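Local structure of phenazine-1-carboxylate N-methyltransferase (Pseudomonas aeruginosa, 2IP2) at residues S119-P122 and G123-A127; T301-E304 and V305-L309; K21-C24 and V25-A28. The protein transfers a methyl group from S-adenosyl-L-methionine to phenazine-1-carboxylate, giving 5-methyl-phenazine-1-carboxylate on the pathway to the virulence pigment pyocyanin. All coordinates share one frame; numbering follows the deposited sequence.

Contact 1 (S119-P122 and G123-A127)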
# COMPACT_ATOMS: atom_id res chain seq x y z
N SER A 119 4.32 22.01 2.70
CA SER A 119 5.20 22.88 3.52
C SER A 119 6.71 22.69 3.19
O SER A 119 7.56 23.58 3.39
CB SER A 119 4.94 22.62 5.01
OG SER A 119 5.47 21.35 5.38
N GLY A 120 7.06 21.49 2.75
CA GLY A 120 8.47 21.15 2.63
C GLY A 120 9.13 20.54 3.86
O GLY A 120 10.29 20.15 3.78
N THR A 121 8.40 20.44 4.98
CA THR A 121 8.91 19.80 6.18
C THR A 121 8.64 18.30 5.98
O THR A 121 7.54 17.92 5.71
CB THR A 121 8.17 20.30 7.43
OG1 THR A 121 8.26 21.72 7.48
CG2 THR A 121 8.76 19.68 8.74
N PRO A 122 9.67 17.46 6.10
CA PRO A 122 9.51 16.00 5.89
C PRO A 122 8.41 15.48 6.83
O PRO A 122 8.27 15.96 7.94
CB PRO A 122 10.88 15.46 6.28
CG PRO A 122 11.79 16.64 5.84
CD PRO A 122 11.06 17.82 6.39
N GLY A 123 7.59 14.54 6.35
CA GLY A 123 6.57 13.92 7.21
C GLY A 123 7.15 13.34 8.49
O GLY A 123 6.51 13.43 9.55
N PHE A 124 8.37 12.82 8.42
CA PHE A 124 8.99 12.29 9.65
C PHE A 124 9.05 13.44 10.71
O PHE A 124 8.65 13.28 11.86
CB PHE A 124 10.38 11.70 9.46
CG PHE A 124 10.90 11.06 10.72
CD1 PHE A 124 11.50 11.85 11.76
CD2 PHE A 124 10.69 9.70 10.95
CE1 PHE A 124 11.94 11.27 12.97
CE2 PHE A 124 11.14 9.08 12.14
CZ PHE A 124 11.75 9.89 13.18
N GLU A 125 9.55 14.59 10.29
CA GLU A 125 9.67 15.75 11.20
C GLU A 125 8.29 16.23 11.68
O GLU A 125 8.10 16.57 12.89
CB GLU A 125 10.41 16.86 10.48
CG GLU A 125 10.61 18.09 11.46
CD GLU A 125 11.66 19.06 11.00
OE1 GLU A 125 12.38 18.77 10.03
OE2 GLU A 125 11.77 20.10 11.66
N LEU A 126 7.31 16.28 10.75
CA LEU A 126 5.95 16.61 11.20
C LEU A 126 5.42 15.66 12.27
O LEU A 126 4.84 16.10 13.27
CB LEU A 126 4.98 16.74 10.03
CG LEU A 126 5.29 17.91 9.07
CD1 LEU A 126 4.35 17.73 7.85
CD2 LEU A 126 5.06 19.31 9.72
N ALA A 127 5.61 14.35 12.04
CA ALA A 127 5.11 13.29 12.91
C ALA A 127 5.80 13.26 14.29
O ALA A 127 5.16 12.96 15.30
CB ALA A 127 5.33 11.92 12.26
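Pro-122, at the N-cap position, opens the helix that follows: its O accepts from Leu-126 N at 3.0 Å, in the carbonyl plane and nearly straight, with 167° at the hydrogen. Thr-121, just ahead of the cap, lays its methyl against two side chains of that first turn. Thr-121 CG2 stands anti to the backbone N, which carries it over the helix start, 3.7 Å from Glu-125 CG and 3.8 Å from Leu-126 CD2. The Thr-121 and Glu-125 side chains cross at about a right angle, the methyl lying against CB, CG and CD of the glutamate. Glu-125, extended beyond CG, runs alongside the proline ring and brings OE1 to 4.0 Å from Pro-122 CD. Upstream, Ser-119 OG accepts from Thr-121 N at 3.1 Å, an ST turn, and also bonds to Glu-115 O in the preceding helix, which Gly-120 leaves with positive phi (89°). Leu-126 reaches back to Glu-115 and Ala-116, and Phe-124 packs among Phe-128, Phe-132 and Tyr-135. The chemistry is thus divided: two backbone N-H groups, one held by a serine hydroxyl oxygen and one by the cap carbonyl, set the backbone of this helix-to-helix corner, and the side chains add mostly aliphatic contacts across it.

Contact 2 (T301-E304 and V305-L309); sequences TTEE and VVDLL
Glu-303 and Asp-307, one helical turn apart, set their carboxylates at 46° to each other, with Glu-303 CG 3.8 Å from Asp-307 OD2. The charged ends stay further apart, Glu-303 OE2 and Asp-307 OD2 being separated by 4.5 Å; with CG anti to its backbone N (chi1 -180°), the glutamate stem first draws nearer to the aspartate, and only beyond CG does the carboxylate turn off. Glu-304 goes back to the helix start, where it forms a capping box with Thr-301. Thr-301 OG1 accepts from Glu-304 N at 3.0 Å, and Glu-304 OE1 accepts from Thr-301 N, also at 3.0 Å, on the anti side and 30° out of the carboxylate plane. Val-305 and Val-306 each turn one methyl back over a carbonyl: Val-305 CG2 lies 3.6 Å from Thr-301 O, Val-306 CG2 3.4 Å from Thr-302 O. Beyond the helix, Thr-302 OG1 bonds to Thr-274, Val-305 and Leu-309 pack on Ile-329 of the central sheet, and Leu-308 faces helix 248-261. Val-305 is about 11 Å, side chain to side chain, from Arg-241, a predicted cofactor-binding residue. Glu-303 and Glu-304, close to the N-terminal end, would probably interact favourably with the positive end of the helix dipole, while the box gives Thr-301 N and Glu-304 N side-chain acceptors.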
# COMPACT_ATOMS: atom_id res chain seq x y z
N THR A 301 19.58 12.33 -11.01
CA THR A 301 19.42 11.50 -12.18
C THR A 301 20.78 10.86 -12.44
O THR A 301 21.85 11.37 -12.03
CB THR A 301 19.00 12.29 -13.44
OG1 THR A 301 20.00 13.26 -13.74
CG2 THR A 301 17.60 12.94 -13.27
N THR A 302 20.72 9.74 -13.12
CA THR A 302 21.93 9.02 -13.55
C THR A 302 22.81 9.95 -14.36
O THR A 302 24.04 10.01 -14.14
CB THR A 302 21.54 7.81 -14.42
OG1 THR A 302 20.64 6.96 -13.68
CG2 THR A 302 22.80 7.02 -14.83
N GLU A 303 22.19 10.65 -15.31
CA GLU A 303 22.88 11.67 -16.12
C GLU A 303 23.62 12.69 -15.25
O GLU A 303 24.78 13.00 -15.52
CB GLU A 303 21.91 12.38 -17.08
CG GLU A 303 22.60 13.45 -17.97
CD GLU A 303 21.88 13.73 -19.33
OE1 GLU A 303 20.62 13.80 -19.34
OE2 GLU A 303 22.59 13.90 -20.37
N GLU A 304 22.95 13.25 -14.25
CA GLU A 304 23.58 14.20 -13.34
C GLU A 304 24.81 13.55 -12.69
O GLU A 304 25.82 14.23 -12.49
CB GLU A 304 22.60 14.72 -12.28
CG GLU A 304 21.44 15.62 -12.82
CD GLU A 304 20.36 16.04 -11.76
OE1 GLU A 304 19.98 15.25 -10.85
OE2 GLU A 304 19.84 17.17 -11.86
N VAL A 305 24.75 12.26 -12.38
CA VAL A 305 25.89 11.67 -11.65
C VAL A 305 27.08 11.49 -12.62
O VAL A 305 28.22 11.79 -12.31
CB VAL A 305 25.53 10.37 -10.89
CG1 VAL A 305 26.82 9.69 -10.38
CG2 VAL A 305 24.50 10.69 -9.72
N VAL A 306 26.77 11.05 -13.82
CA VAL A 306 27.77 10.86 -14.86
C VAL A 306 28.44 12.21 -15.18
O VAL A 306 29.70 12.29 -15.22
CB VAL A 306 27.11 10.21 -16.09
CG1 VAL A 306 27.98 10.33 -17.33
CG2 VAL A 306 26.74 8.70 -15.81
N ASP A 307 27.64 13.27 -15.34
CA ASP A 307 28.17 14.62 -15.64
C ASP A 307 29.01 15.20 -14.49
O ASP A 307 29.99 15.90 -14.71
CB ASP A 307 27.04 15.59 -15.94
CG ASP A 307 26.42 15.36 -17.28
OD1 ASP A 307 26.96 14.54 -18.06
OD2 ASP A 307 25.35 15.97 -17.52
N LEU A 308 28.61 14.90 -13.26
CA LEU A 308 29.33 15.34 -12.09
C LEU A 308 30.68 14.64 -12.03
O LEU A 308 31.72 15.28 -11.72
CB LEU A 308 28.50 15.11 -10.82
CG LEU A 308 29.19 15.42 -9.48
CD1 LEU A 308 29.71 16.87 -9.33
CD2 LEU A 308 28.26 15.07 -8.28
N LEU A 309 30.67 13.34 -12.34
CA LEU A 309 31.91 12.53 -12.41
C LEU A 309 32.90 13.11 -13.41
O LEU A 309 34.07 13.31 -13.06
CB LEU A 309 31.61 11.07 -12.77
CG LEU A 309 31.04 10.27 -11.56
CD1 LEU A 309 30.65 8.86 -12.01
CD2 LEU A 309 32.03 10.22 -10.42

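Contact 3 (K21-C24 and V25-A28); sequences KSRC and VYVA
Arg-23 and Tyr-26 make the main side-chain contact, a near-parallel, offset one in which the rim of the Tyr-26 ring lies over one guanidinium face. Their side chains run side by side, pointing the same way, and the two planes are only 14° apart. Tyr-26 CD2 sits 3.7 Å above the guanidinium plane of Arg-23, offset toward the rim; the nearest side-chain atoms of the two are Arg-23 NH1 and Tyr-26 CD2 at 3.9 Å. Bends at chi2 (-51°) and chi3 (-76°) fold the arginine along the helix and bring its guanidinium alongside CD2 and CE2 of Tyr-26.

Hydrogen bonds fix the polar ends: Arg-23 NE and NH2 donate to Trp-110 O and Thr-111 O of the second subunit and NH1 to Gly-103 O of its own chain, while Tyr-26 OH bonds to Glu-104 and Arg-30. Three bonds to carbonyls thus hold the guanidinium against rotation. Ser-22 OG bonds to Val-15 O and Glu-19 N of the second subunit. The backbone bonds are plain helical ones, i to i+4, such as Val-27 N to Arg-23 O at 2.9 Å and Ala-28 N to Cys-24 O at 3.0 Å.

Valine methyls also lie against backbone carbonyl oxygens: Val-27 CG2 reaches 3.3 Å from Arg-23 O, and Val-25 CG2 lies 3.6 Å from Lys-21 O. Apolar packing joins Cys-24 to Leu-61 and Leu-64, and Val-25 to Leu-65. This buried part of helix 6-30, packed on helix 55-67 and bonded to the second subunit, is consistent with a helical dimerisation interface in the N-terminal domain.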
# COMPACT_ATOMS: atom_id res chain seq x y z
N LYS A 21 -2.54 -4.09 2.54
CA LYS A 21 -1.62 -5.20 2.37
C LYS A 21 -0.32 -4.91 3.13
O LYS A 21 0.23 -5.83 3.73
CB LYS A 21 -1.29 -5.46 0.89
CG LYS A 21 -2.52 -5.92 0.09
CD LYS A 21 -2.41 -5.74 -1.50
CE LYS A 21 -1.20 -6.56 -1.97
NZ LYS A 21 -0.96 -6.27 -3.42
N SER A 22 0.21 -3.69 3.02
CA SER A 22 1.44 -3.36 3.79
C SER A 22 1.20 -3.62 5.27
O SER A 22 2.04 -4.22 5.96
CB SER A 22 1.88 -1.90 3.60
OG SER A 22 1.82 -1.51 2.23
N ARG A 23 0.01 -3.23 5.75
CA ARG A 23 -0.31 -3.41 7.20
C ARG A 23 -0.39 -4.89 7.51
O ARG A 23 0.11 -5.30 8.54
CB ARG A 23 -1.59 -2.67 7.63
CG ARG A 23 -1.59 -1.13 7.40
CD ARG A 23 -0.30 -0.51 8.00
NE ARG A 23 -0.39 -0.42 9.49
CZ ARG A 23 0.64 -0.19 10.28
NH1 ARG A 23 1.84 -0.04 9.77
NH2 ARG A 23 0.49 -0.07 11.59
N CYS A 24 -1.02 -5.69 6.65
CA CYS A 24 -1.08 -7.16 6.85
C CYS A 24 0.31 -7.81 6.91
O CYS A 24 0.56 -8.65 7.78
CB CYS A 24 -1.95 -7.79 5.79
SG CYS A 24 -3.69 -7.46 6.03
N VAL A 25 1.26 -7.40 6.06
CA VAL A 25 2.62 -7.99 6.14
C VAL A 25 3.31 -7.51 7.41
O VAL A 25 4.02 -8.28 8.09
CB VAL A 25 3.43 -7.60 4.80
CG1 VAL A 25 4.94 -7.92 4.97
CG2 VAL A 25 2.82 -8.35 3.66
N TYR A 26 3.06 -6.24 7.77
CA TYR A 26 3.66 -5.72 9.02
C TYR A 26 3.18 -6.57 10.23
O TYR A 26 3.97 -7.01 11.07
CB TYR A 26 3.33 -4.20 9.16
CG TYR A 26 3.67 -3.67 10.56
CD1 TYR A 26 5.02 -3.56 10.99
CD2 TYR A 26 2.65 -3.46 11.49
CE1 TYR A 26 5.30 -3.09 12.31
CE2 TYR A 26 2.92 -3.03 12.78
CZ TYR A 26 4.24 -2.86 13.19
OH TYR A 26 4.43 -2.45 14.49
N VAL A 27 1.88 -6.83 10.26
CA VAL A 27 1.33 -7.65 11.28
C VAL A 27 1.92 -9.04 11.32
O VAL A 27 2.30 -9.53 12.39
CB VAL A 27 -0.21 -7.68 11.18
CG1 VAL A 27 -0.77 -8.76 12.14
CG2 VAL A 27 -0.86 -6.28 11.49
N ALA A 28 1.96 -9.73 10.19
CA ALA A 28 2.56 -11.08 10.16
C ALA A 28 4.01 -11.03 10.71
O ALA A 28 4.45 -11.97 11.41
CB ALA A 28 2.59 -11.62 8.69

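How the contacts relate
From the N terminus the chain reaches contact 3 first, then contact 1, then contact 2; they lie in series, with none nested or crossing. Each spans adjoining residues, so what closes is local: a helical turn in contact 3, a corner in contact 1, a helix start in contact 2. Contact 3 joins helix 6-30 to helix 55-67 and the partner chain, contact 1 joins helix 113-119 to helix 123-128, and contact 2 sets helix 302-311 against strand 326-333 and helix 248-261. Contacts 1 and 2 share the O-methyltransferase domain, their centres about 28 Å apart. Contacts 2 and 3 sit on opposite sides of the chain's centre. Contacts 1 and 3 both touch the second subunit.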